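Long-range contacts in quinonprotein alcohol dehydrogenase-like protein (Bacteroides thetaiotaomicron VPI-5482, PDB 4R5O), which is of unknown function but binds calcium ions and joins an immunoglobulin-like beta-sandwich domain to a seven-bladed beta-propeller: residues V236-T241 with K249-N254; E245-Y250 with V267-I272. All coordinates share one frame; numbering follows the deposited sequence.

Contact 1: V236-T241 with K249-N254; sequences VLSNDT and KYYDVN. With CA (calcium ion), chain K.
A beta hairpin within one blade of the propeller makes this contact: Val236, Leu237 and Ser238 pair antiparallel with Tyr251, Tyr250 and Lys249. Val236 and Tyr251 form a hydrogen-bonded pair, with Val236 N to Tyr251 O at 2.9 Å. Ser238 N reaches Lys249 O at 2.7 Å. Leu237 and Tyr250 form the non-hydrogen-bonded pair between them, where Leu237 CD2 rests on Tyr250 CB at 3.7 Å. On the other face, Ser238 OG and one water lie in the plane of the Tyr251 ring, at its edge. That water bridges Ser238 OG, Tyr251 OH and Asp240 OD2. Just past strand 235-239, Asp240 CG stands between its own N and C (chi1 53°), where Lys249 comes across it roughly at right angles. Lys249 NZ meets the syn lone pair of Asp240 OD2 at 3.0 Å in a salt bridge. NZ also bonds to Lys247 O, and Asp240 OD1 to Ser246 OG. At the far end, Val236 CG2 packs on Val253 CG2 at 3.7 Å. Asp252 N-caps helix 253-258 through OD2, while its OD1 binds calcium at 2.5 Å beside four waters. The Asp240 carboxylate is thus gripped by a lysine, a serine and a water, which would probably stabilise its negative charge.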
ATOM      1  N   VAL A 236      14.234  13.418 -12.921  1.00 39.74           N
ATOM      2  CA  VAL A 236      13.930  12.092 -12.400  1.00 38.53           C
ATOM      3  C   VAL A 236      15.252  11.360 -12.179  1.00 42.03           C
ATOM      4  O   VAL A 236      15.927  11.031 -13.152  1.00 39.05           O
ATOM      5  CB  VAL A 236      12.977  11.270 -13.304  1.00 42.15           C
ATOM      6  CG1 VAL A 236      12.712   9.886 -12.702  1.00 41.21           C
ATOM      7  CG2 VAL A 236      11.672  12.012 -13.568  1.00 41.77           C
ATOM      8  N   LEU A 237      15.636  11.127 -10.923  1.00 41.49           N
ATOM      9  CA  LEU A 237      16.841  10.347 -10.590  1.00 41.46           C
ATOM     10  C   LEU A 237      16.476   8.887 -10.587  1.00 44.82           C
ATOM     11  O   LEU A 237      15.445   8.562 -10.022  1.00 45.16           O
ATOM     12  CB  LEU A 237      17.415  10.781  -9.232  1.00 42.04           C
ATOM     13  CG  LEU A 237      17.972  12.184  -9.193  1.00 49.66           C
ATOM     14  CD1 LEU A 237      18.133  12.683  -7.768  1.00 50.90           C
ATOM     15  CD2 LEU A 237      19.287  12.243  -9.930  1.00 58.35           C
ATOM     16  N   SER A 238      17.252   8.005 -11.238  1.00 41.61           N
ATOM     17  CA  SER A 238      16.878   6.592 -11.246  1.00 40.72           C
ATOM     18  C   SER A 238      18.041   5.637 -10.844  1.00 44.16           C
ATOM     19  O   SER A 238      19.222   5.895 -11.101  1.00 42.59           O
ATOM     20  CB  SER A 238      16.369   6.180 -12.621  1.00 42.93           C
ATOM     21  OG  SER A 238      17.408   6.195 -13.583  1.00 61.73           O
ATOM     22  N   ASN A 239      17.639   4.541 -10.182  1.00 40.24           N
ATOM     23  CA  ASN A 239      18.378   3.339  -9.838  1.00 41.03           C
ATOM     24  C   ASN A 239      17.840   2.252 -10.735  1.00 47.53           C
ATOM     25  O   ASN A 239      16.673   1.886 -10.583  1.00 49.13           O
ATOM     26  CB  ASN A 239      18.250   3.011  -8.349  1.00 44.55           C
ATOM     27  CG  ASN A 239      18.657   1.605  -7.988  1.00 48.02           C
ATOM     28  OD1 ASN A 239      17.893   0.885  -7.369  1.00 42.15           O
ATOM     29  ND2 ASN A 239      19.801   1.137  -8.472  1.00 40.10           N
ATOM     30  N   ASP A 240      18.633   1.807 -11.727  1.00 44.37           N
ATOM     31  CA  ASP A 240      18.179   0.863 -12.729  1.00 44.91           C
ATOM     32  C   ASP A 240      18.956  -0.452 -12.670  1.00 51.31           C
ATOM     33  O   ASP A 240      18.966  -1.188 -13.657  1.00 51.56           O
ATOM     34  CB  ASP A 240      18.316   1.496 -14.131  1.00 47.77           C
ATOM     35  CG  ASP A 240      19.680   2.067 -14.523  1.00 59.52           C
ATOM     36  OD1 ASP A 240      20.706   1.582 -14.000  1.00 60.80           O
ATOM     37  OD2 ASP A 240      19.719   2.952 -15.405  1.00 65.26           O
ATOM     38  N   THR A 241      19.545  -0.779 -11.508  1.00 48.67           N
ATOM     39  CA  THR A 241      20.320  -2.001 -11.379  1.00 48.84           C
ATOM     40  C   THR A 241      20.005  -2.746 -10.066  1.00 54.07           C
ATOM     41  O   THR A 241      19.695  -2.116  -9.054  1.00 53.47           O
ATOM     42  CB  THR A 241      21.795  -1.670 -11.458  1.00 50.96           C
ATOM     43  OG1 THR A 241      22.510  -2.885 -11.532  1.00 51.46           O
ATOM     44  CG2 THR A 241      22.290  -0.815 -10.292  1.00 47.69           C
ATOM     45  N   LYS A 249      21.234   7.508 -13.146  1.00 44.07           N
ATOM     46  CA  LYS A 249      20.901   8.253 -14.357  1.00 42.65           C
ATOM     47  C   LYS A 249      19.732   9.160 -14.100  1.00 46.45           C
ATOM     48  O   LYS A 249      18.865   8.830 -13.298  1.00 46.96           O
ATOM     49  CB  LYS A 249      20.597   7.294 -15.497  1.00 43.82           C
ATOM     50  CG  LYS A 249      21.827   6.473 -15.867  1.00 51.86           C
ATOM     51  CD  LYS A 249      21.557   5.460 -16.937  1.00 51.11           C
ATOM     52  CE  LYS A 249      22.650   4.441 -16.969  1.00 36.41           C
ATOM     53  NZ  LYS A 249      22.591   3.579 -15.760  1.00 42.87           N
ATOM     54  N   TYR A 250      19.720  10.333 -14.720  1.00 44.01           N
ATOM     55  CA  TYR A 250      18.568  11.202 -14.543  1.00 43.31           C
ATOM     56  C   TYR A 250      18.051  11.648 -15.928  1.00 46.31           C
ATOM     57  O   TYR A 250      18.783  11.643 -16.924  1.00 45.89           O
ATOM     58  CB  TYR A 250      18.834  12.405 -13.617  1.00 44.06           C
ATOM     59  CG  TYR A 250      19.861  13.409 -14.086  1.00 44.79           C
ATOM     60  CD1 TYR A 250      19.495  14.483 -14.893  1.00 46.39           C
ATOM     61  CD2 TYR A 250      21.167  13.363 -13.618  1.00 45.82           C
ATOM     62  CE1 TYR A 250      20.420  15.448 -15.277  1.00 47.94           C
ATOM     63  CE2 TYR A 250      22.104  14.321 -13.995  1.00 47.21           C
ATOM     64  CZ  TYR A 250      21.723  15.371 -14.816  1.00 59.72           C
ATOM     65  OH  TYR A 250      22.645  16.316 -15.215  1.00 64.99           O
ATOM     66  N   TYR A 251      16.754  11.949 -15.958  1.00 42.28           N
ATOM     67  CA  TYR A 251      15.960  12.399 -17.098  1.00 41.11           C
ATOM     68  C   TYR A 251      15.309  13.728 -16.727  1.00 42.94           C
ATOM     69  O   TYR A 251      15.222  14.057 -15.544  1.00 42.14           O
ATOM     70  CB  TYR A 251      14.911  11.315 -17.474  1.00 41.64           C
ATOM     71  CG  TYR A 251      15.497   9.947 -17.777  1.00 44.19           C
ATOM     72  CD1 TYR A 251      15.894   9.095 -16.748  1.00 46.51           C
ATOM     73  CD2 TYR A 251      15.590   9.476 -19.089  1.00 45.22           C
ATOM     74  CE1 TYR A 251      16.477   7.857 -17.017  1.00 50.28           C
ATOM     75  CE2 TYR A 251      16.122   8.212 -19.368  1.00 46.64           C
ATOM     76  CZ  TYR A 251      16.564   7.406 -18.326  1.00 59.30           C
ATOM     77  OH  TYR A 251      17.112   6.162 -18.561  1.00 64.07           O
ATOM     78  N   ASP A 252      14.877  14.500 -17.715  1.00 39.17           N
ATOM     79  CA  ASP A 252      14.219  15.776 -17.456  1.00 39.13           C
ATOM     80  C   ASP A 252      12.716  15.534 -17.355  1.00 44.97           C
ATOM     81  O   ASP A 252      12.157  14.899 -18.252  1.00 44.95           O
ATOM     82  CB  ASP A 252      14.575  16.784 -18.558  1.00 40.16           C
ATOM     83  CG  ASP A 252      14.042  18.163 -18.320  1.00 49.42           C
ATOM     84  OD1 ASP A 252      14.648  18.899 -17.513  1.00 54.46           O
ATOM     85  OD2 ASP A 252      13.038  18.530 -18.971  1.00 52.13           O
ATOM     86  N   VAL A 253      12.069  16.011 -16.266  1.00 42.65           N
ATOM     87  CA  VAL A 253      10.630  15.813 -16.027  1.00 42.90           C
ATOM     88  C   VAL A 253       9.824  16.412 -17.200  1.00 47.10           C
ATOM     89  O   VAL A 253       8.952  15.736 -17.726  1.00 46.86           O
ATOM     90  CB  VAL A 253      10.194  16.410 -14.653  1.00 47.59           C
ATOM     91  CG1 VAL A 253       8.676  16.516 -14.506  1.00 46.22           C
ATOM     92  CG2 VAL A 253      10.789  15.607 -13.493  1.00 47.96           C
ATOM     93  N   ASN A 254      10.138  17.632 -17.634  1.00 45.65           N
ATOM     94  CA  ASN A 254       9.410  18.314 -18.723  1.00 46.22           C
ATOM     95  C   ASN A 254       9.581  17.603 -20.067  1.00 50.38           C
ATOM     96  O   ASN A 254       8.609  17.535 -20.834  1.00 49.92           O
ATOM     97  CB  ASN A 254       9.861  19.761 -18.854  1.00 46.94           C
ATOM     98  CG  ASN A 254       9.446  20.595 -17.680  1.00 59.12           C
ATOM     99  OD1 ASN A 254       8.387  20.355 -17.067  1.00 58.31           O
ATOM    100  ND2 ASN A 254      10.258  21.592 -17.352  1.00 50.53           N
TER
HETATM  101 CA    CA K 507      14.045  21.112 -16.529  1.00 90.23          CA
HETATM  102  O   HOH W   1      17.776   4.602 -15.950  1.00 37.26           O
HETATM  103  O   HOH W   2      12.875  21.145 -18.509  1.00 57.56           O
HETATM  104  O   HOH W   3      15.745  21.288 -14.244  1.00 53.28           O
HETATM  105  O   HOH W   4      15.641  21.436 -18.511  1.00 56.43           O
HETATM  106  O   HOH W   5      11.621  20.687 -15.222  1.00 65.14           O

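Contact 2: E245-Y250 with V267-I272; sequences ESKVKY and VTELDI
Tyr250 and Thr268 run alongside each other in the same direction and form an antiparallel hydrogen-bonded pair. Tyr250 N to Thr268 O measures 2.8 Å, and Thr268 N to Tyr250 O 3.0 Å. With CG between the backbone N and carbonyl carbon (chi1 64°), the Tyr250 ring lies beside Thr268, whose CB sits over one face, offset toward the rim, in a CH-pi contact 3.8 Å from the ring centroid. Leu270 CD2 meets the ring edge at CE2, 3.7 Å away. An alanine in place of Tyr250 would probably open a gap beside Thr268 and Leu270 and leave Phe307 without its edge-to-face partner. Packing is also close at Val248, whose CG2 lies 3.8 Å from Ile272 CB. Val248 O accepts a nearly straight bond from Leu270 N (173° at the hydrogen). The opposite side is looser and more exposed. There Glu269 follows Lys249, but Lys249 NZ, turned to Lys247 O and Asp240, stays 4.5 Å from Glu269 OE2, too far for a salt bridge. Lys247 passes across Glu269 nearly perpendicularly, with CD 3.4 Å from OE1. Val267 CG2 packs on Lys249 CB. Asp271 centres an inverse gamma turn at a corner of the chain. Leu237 of strand 235-239 touches Leu270. Strand 297-303 belongs to the next sheet along the chain, so Leu270 and Ile272 pack between the two sheets.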
ATOM      1  N   GLU A 245      26.951  -3.437 -12.586  1.00 57.10           N
ATOM      2  CA  GLU A 245      27.547  -2.132 -12.342  1.00 56.87           C
ATOM      3  C   GLU A 245      26.853  -1.127 -13.254  1.00 61.11           C
ATOM      4  O   GLU A 245      26.764  -1.326 -14.473  1.00 62.61           O
ATOM      5  CB  GLU A 245      29.072  -2.189 -12.557  1.00 58.99           C
ATOM      6  CG  GLU A 245      29.801  -0.872 -12.336  1.00 69.04           C
ATOM      7  CD  GLU A 245      31.314  -0.895 -12.507  1.00 92.51           C
ATOM      8  OE1 GLU A 245      31.939  -1.942 -12.214  1.00 96.93           O
ATOM      9  OE2 GLU A 245      31.886   0.166 -12.854  1.00 80.51           O
ATOM     10  N   SER A 246      26.280  -0.097 -12.642  1.00 54.84           N
ATOM     11  CA  SER A 246      25.532   0.941 -13.347  1.00 52.50           C
ATOM     12  C   SER A 246      25.659   2.243 -12.600  1.00 54.39           C
ATOM     13  O   SER A 246      25.903   2.228 -11.398  1.00 53.04           O
ATOM     14  CB  SER A 246      24.062   0.528 -13.489  1.00 52.77           C
ATOM     15  OG  SER A 246      23.308   1.479 -14.213  1.00 54.82           O
ATOM     16  N   LYS A 247      25.508   3.361 -13.300  1.00 51.55           N
ATOM     17  CA  LYS A 247      25.536   4.673 -12.671  1.00 51.91           C
ATOM     18  C   LYS A 247      24.142   5.213 -12.508  1.00 56.52           C
ATOM     19  O   LYS A 247      23.281   4.879 -13.330  1.00 57.13           O
ATOM     20  CB  LYS A 247      26.376   5.659 -13.485  1.00 55.02           C
ATOM     21  CG  LYS A 247      27.858   5.457 -13.335  1.00 57.45           C
ATOM     22  CD  LYS A 247      28.595   6.406 -14.211  1.00 59.58           C
ATOM     23  CE  LYS A 247      30.088   6.268 -14.084  1.00 76.80           C
ATOM     24  NZ  LYS A 247      30.569   4.875 -14.321  1.00 94.86           N
ATOM     25  N   VAL A 248      23.912   6.070 -11.472  1.00 50.93           N
ATOM     26  CA  VAL A 248      22.634   6.769 -11.304  1.00 48.24           C
ATOM     27  C   VAL A 248      22.434   7.578 -12.572  1.00 49.36           C
ATOM     28  O   VAL A 248      23.379   8.207 -13.053  1.00 49.54           O
ATOM     29  CB  VAL A 248      22.540   7.634 -10.004  1.00 51.28           C
ATOM     30  CG1 VAL A 248      21.343   8.578 -10.028  1.00 50.11           C
ATOM     31  CG2 VAL A 248      22.495   6.769  -8.761  1.00 50.98           C
ATOM     32  N   LYS A 249      21.234   7.508 -13.146  1.00 44.07           N
ATOM     33  CA  LYS A 249      20.901   8.253 -14.357  1.00 42.65           C
ATOM     34  C   LYS A 249      19.732   9.160 -14.100  1.00 46.45           C
ATOM     35  O   LYS A 249      18.865   8.830 -13.298  1.00 46.96           O
ATOM     36  CB  LYS A 249      20.597   7.294 -15.497  1.00 43.82           C
ATOM     37  CG  LYS A 249      21.827   6.473 -15.867  1.00 51.86           C
ATOM     38  CD  LYS A 249      21.557   5.460 -16.937  1.00 51.11           C
ATOM     39  CE  LYS A 249      22.650   4.441 -16.969  1.00 36.41           C
ATOM     40  NZ  LYS A 249      22.591   3.579 -15.760  1.00 42.87           N
ATOM     41  N   TYR A 250      19.720  10.333 -14.720  1.00 44.01           N
ATOM     42  CA  TYR A 250      18.568  11.202 -14.543  1.00 43.31           C
ATOM     43  C   TYR A 250      18.051  11.648 -15.928  1.00 46.31           C
ATOM     44  O   TYR A 250      18.783  11.643 -16.924  1.00 45.89           O
ATOM     45  CB  TYR A 250      18.834  12.405 -13.617  1.00 44.06           C
ATOM     46  CG  TYR A 250      19.861  13.409 -14.086  1.00 44.79           C
ATOM     47  CD1 TYR A 250      19.495  14.483 -14.893  1.00 46.39           C
ATOM     48  CD2 TYR A 250      21.167  13.363 -13.618  1.00 45.82           C
ATOM     49  CE1 TYR A 250      20.420  15.448 -15.277  1.00 47.94           C
ATOM     50  CE2 TYR A 250      22.104  14.321 -13.995  1.00 47.21           C
ATOM     51  CZ  TYR A 250      21.723  15.371 -14.816  1.00 59.72           C
ATOM     52  OH  TYR A 250      22.645  16.316 -15.215  1.00 64.99           O
ATOM     53  N   VAL A 267      19.336  11.088 -21.328  1.00 46.70           N
ATOM     54  CA  VAL A 267      19.691  10.490 -20.062  1.00 45.62           C
ATOM     55  C   VAL A 267      21.102  10.924 -19.736  1.00 52.54           C
ATOM     56  O   VAL A 267      21.975  10.879 -20.585  1.00 55.85           O
ATOM     57  CB  VAL A 267      19.505   8.946 -20.065  1.00 48.28           C
ATOM     58  CG1 VAL A 267      20.181   8.258 -21.245  1.00 47.53           C
ATOM     59  CG2 VAL A 267      19.910   8.318 -18.741  1.00 47.86           C
ATOM     60  N   THR A 268      21.298  11.414 -18.521  1.00 47.74           N
ATOM     61  CA  THR A 268      22.588  11.873 -18.026  1.00 46.37           C
ATOM     62  C   THR A 268      22.980  11.026 -16.851  1.00 50.23           C
ATOM     63  O   THR A 268      22.123  10.724 -16.018  1.00 52.08           O
ATOM     64  CB  THR A 268      22.490  13.338 -17.654  1.00 43.81           C
ATOM     65  OG1 THR A 268      21.898  14.040 -18.733  1.00 46.54           O
ATOM     66  CG2 THR A 268      23.822  13.936 -17.240  1.00 39.79           C
ATOM     67  N   GLU A 269      24.254  10.662 -16.754  1.00 44.69           N
ATOM     68  CA  GLU A 269      24.780   9.881 -15.638  1.00 43.71           C
ATOM     69  C   GLU A 269      25.409  10.784 -14.604  1.00 49.21           C
ATOM     70  O   GLU A 269      25.986  11.817 -14.946  1.00 48.72           O
ATOM     71  CB  GLU A 269      25.815   8.840 -16.100  1.00 44.52           C
ATOM     72  CG  GLU A 269      25.271   7.698 -16.946  1.00 51.08           C
ATOM     73  CD  GLU A 269      26.327   6.721 -17.437  1.00 81.21           C
ATOM     74  OE1 GLU A 269      27.530   7.061 -17.376  1.00 84.27           O
ATOM     75  OE2 GLU A 269      25.946   5.643 -17.949  1.00 78.41           O
ATOM     76  N   LEU A 270      25.269  10.393 -13.338  1.00 46.50           N
ATOM     77  CA  LEU A 270      25.912  10.983 -12.166  1.00 46.83           C
ATOM     78  C   LEU A 270      27.013  10.046 -11.745  1.00 49.17           C
ATOM     79  O   LEU A 270      26.888   8.850 -11.987  1.00 47.94           O
ATOM     80  CB  LEU A 270      24.918  11.265 -11.004  1.00 46.57           C
ATOM     81  CG  LEU A 270      23.916  12.410 -11.175  1.00 50.75           C
ATOM     82  CD1 LEU A 270      22.975  12.462  -9.990  1.00 50.34           C
ATOM     83  CD2 LEU A 270      24.619  13.757 -11.329  1.00 50.13           C
ATOM     84  N   ASP A 271      28.099  10.558 -11.146  1.00 47.14           N
ATOM     85  CA  ASP A 271      29.210   9.710 -10.710  1.00 46.85           C
ATOM     86  C   ASP A 271      28.808   9.010  -9.398  1.00 50.98           C
ATOM     87  O   ASP A 271      29.283   9.372  -8.322  1.00 52.18           O
ATOM     88  CB  ASP A 271      30.513  10.533 -10.567  1.00 48.70           C
ATOM     89  CG  ASP A 271      31.791   9.742 -10.287  1.00 57.10           C
ATOM     90  OD1 ASP A 271      31.813   8.500 -10.553  1.00 55.49           O
ATOM     91  OD2 ASP A 271      32.785  10.366  -9.853  1.00 64.49           O
ATOM     92  N   ILE A 272      27.875   8.034  -9.499  1.00 45.95           N
ATOM     93  CA  ILE A 272      27.344   7.216  -8.408  1.00 44.19           C
ATOM     94  C   ILE A 272      27.216   5.799  -8.946  1.00 51.99           C
ATOM     95  O   ILE A 272      26.232   5.490  -9.624  1.00 51.09           O
ATOM     96  CB  ILE A 272      26.005   7.736  -7.787  1.00 45.99           C
ATOM     97  CG1 ILE A 272      26.048   9.237  -7.426  1.00 45.42           C
ATOM     98  CG2 ILE A 272      25.578   6.861  -6.550  1.00 48.29           C
ATOM     99  CD1 ILE A 272      24.718   9.892  -7.222  1.00 45.06           C
TER

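Overall arrangement
Contacts 1 and 2 are neighbours in one antiparallel sheet, a blade of the propeller, with centres about 8 Å apart. Strand 246-252 is common to both and lies between strands 235-239 and 268-270. Along the chain, strand 235-239 comes first, then the shared strand, then helix 253-258 and strand 268-270. Lys249 and Tyr250 take part in both pairings. The contacts also touch directly: Leu237 packs on Leu270, and Tyr251 on Val267. The shared strand is therefore held along both edges by successive parts of the chain. At its end, where the helix begins, the blade carries a calcium ion.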